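Local coordinates for (S)-2-haloacid dehalogenase IVA (Burkholderia cepacia, PDB 2NO4) that catalyses the hydrolytic dehalogenation of short-chain (S)-2-haloalkanoic acids to (R)-2-hydroxyalkanoic acids, inverting the configuration at the carbon that carries the halogen, at the interface of chains A and B. Coordinates in Å, arbitrary orientation; residue numbers count along the deposited sequence, not the author numbering. Chains: chain A/B, (S)-2-haloacid dehalogenase IVA.

The interface of chains A and B. Residues chain A 162-164, 189, 192-193, 196; chain B 60, 63-65.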
# COMPACT_ATOMS: atom_id res chain seq x y z
N PRO A 162 -9.92 -0.31 -1.94
CA PRO A 162 -11.13 0.52 -1.95
C PRO A 162 -11.78 0.74 -3.34
O PRO A 162 -12.35 1.81 -3.58
CB PRO A 162 -10.63 1.84 -1.38
CG PRO A 162 -9.23 1.96 -1.91
CD PRO A 162 -8.70 0.51 -2.09
N ASP A 163 -11.65 -0.22 -4.25
CA ASP A 163 -12.36 -0.10 -5.54
C ASP A 163 -13.87 0.10 -5.25
O ASP A 163 -14.43 -0.69 -4.45
CB ASP A 163 -12.13 -1.35 -6.39
CG ASP A 163 -12.70 -1.21 -7.82
OD1 ASP A 163 -13.94 -1.21 -8.01
OD2 ASP A 163 -11.91 -1.16 -8.77
N PRO A 164 -14.54 1.12 -5.89
CA PRO A 164 -15.97 1.36 -5.50
C PRO A 164 -16.89 0.17 -5.75
O PRO A 164 -17.95 0.10 -5.14
CB PRO A 164 -16.41 2.56 -6.40
CG PRO A 164 -15.42 2.57 -7.55
CD PRO A 164 -14.10 2.10 -6.91
N TRP A 189 -8.00 4.14 4.96
CA TRP A 189 -8.18 3.84 3.52
C TRP A 189 -9.58 3.29 3.15
O TRP A 189 -10.11 3.62 2.09
CB TRP A 189 -7.06 2.92 2.97
CG TRP A 189 -6.85 1.66 3.76
CD1 TRP A 189 -5.98 1.48 4.82
CD2 TRP A 189 -7.56 0.43 3.62
NE1 TRP A 189 -6.11 0.21 5.33
CE2 TRP A 189 -7.05 -0.47 4.60
CE3 TRP A 189 -8.55 -0.03 2.73
CZ2 TRP A 189 -7.52 -1.80 4.73
CZ3 TRP A 189 -9.03 -1.38 2.86
CH2 TRP A 189 -8.51 -2.23 3.86
N GLY A 192 -11.98 6.06 3.67
CA GLY A 192 -11.76 6.89 2.49
C GLY A 192 -12.55 6.39 1.30
O GLY A 192 -13.35 7.15 0.71
N GLY A 193 -12.37 5.11 0.94
CA GLY A 193 -13.14 4.51 -0.16
C GLY A 193 -14.67 4.44 0.06
O GLY A 193 -15.44 4.63 -0.89
N LYS A 196 -16.05 8.25 -0.04
CA LYS A 196 -16.01 8.68 -1.45
C LYS A 196 -17.20 8.04 -2.20
O LYS A 196 -17.93 8.73 -2.92
CB LYS A 196 -14.65 8.31 -2.09
CG LYS A 196 -14.07 9.23 -3.22
CD LYS A 196 -14.62 8.86 -4.54
CE LYS A 196 -13.87 9.45 -5.73
NZ LYS A 196 -14.19 10.84 -6.03
N THR B 60 -4.22 3.47 -3.19
CA THR B 60 -5.62 3.49 -2.79
C THR B 60 -6.39 4.61 -3.54
O THR B 60 -7.55 4.41 -3.88
CB THR B 60 -5.78 3.62 -1.28
OG1 THR B 60 -5.18 4.84 -0.88
CG2 THR B 60 -5.09 2.42 -0.55
N LEU B 63 -7.28 3.38 -6.91
CA LEU B 63 -8.36 2.38 -6.78
C LEU B 63 -9.71 3.01 -6.50
O LEU B 63 -10.71 2.52 -6.99
CB LEU B 63 -8.03 1.35 -5.68
CG LEU B 63 -6.96 0.31 -6.08
CD1 LEU B 63 -6.51 -0.51 -4.90
CD2 LEU B 63 -7.48 -0.58 -7.25
N MET B 64 -9.73 4.08 -5.69
CA MET B 64 -11.00 4.74 -5.40
C MET B 64 -11.26 5.97 -6.32
O MET B 64 -12.21 6.73 -6.08
CB MET B 64 -11.12 5.12 -3.92
CG MET B 64 -10.24 6.30 -3.46
SD MET B 64 -10.40 6.75 -1.71
CE MET B 64 -9.29 5.59 -0.88
N HIS B 65 -10.41 6.19 -7.30
CA HIS B 65 -10.64 7.27 -8.30
C HIS B 65 -10.57 8.68 -7.69
O HIS B 65 -11.38 9.55 -8.02
CB HIS B 65 -12.00 7.05 -9.04
CG HIS B 65 -12.20 5.65 -9.54
ND1 HIS B 65 -11.19 4.93 -10.16
CD2 HIS B 65 -13.26 4.81 -9.49
CE1 HIS B 65 -11.63 3.73 -10.47
NE2 HIS B 65 -12.88 3.62 -10.07
O HOH W 1 -10.48 1.09 -9.24
O HOH W 2 -14.10 10.26 -8.85
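B:Met64, B:Leu63 and B:His65 meet A:Pro162 and A:Pro164 in a mainly apolar patch of a two-fold symmetric interface between copies of one enzyme, where the end of helix 43-63 of one subunit packs against the core domain of the other; the twin patch, with the chains exchanged, helps join the pair in the deposited assembly. The patch illustrates how side-chain shape and bridging water can hold a contact in which no polar atom of one chain bonds directly to the other. B:Met64 is the central knob, hiding 83 Å². Its chain runs straight to the sulphur, where the methyl swings out of line (chi3 83°); this sets CE against the backbone of helix 188-197 and at the CB/CG edge of A:Pro162, 3.8 Å from CG, while SD lies 3.9 Å from CA of A:Gly193. The glycines A:Gly192 and A:Gly193 present bare backbone here, letting the thioether lie close against the helix. B:Leu63 covers a face of the same proline ring, crossing it at about a right angle with its branch CD1 3.7 Å from CD, and CB of B:Thr60 meets CG at the edge. The imidazole of B:His65 likewise stands across A:Pro164, using its CD2 and NE2 side, with CD2 3.7 Å from CG of the proline. Water supplies the polar links. One molecule joins OD2 of the A:Asp163 carboxylate to the B:Leu63 carbonyl oxygen O, 2.7 Å from each. A:Lys196 folds twice, bringing CD and CE up end-on to the B:Met64 carbonyl oxygen; its last bend (chi4 -80°) points the terminal nitrogen NZ toward a second water, 2.9 Å away, which also meets the carbonyl oxygen of B:His65. The patch centre lies about 13 Å from the nucleophile A:Asp20. A:Pro162 directly follows A:Lys161, and A:Trp189 belongs to segment 185-190, both thought important for catalysis; besides joining the subunits, the contact may help hold these segments, although the structure alone shows no effect on catalysis.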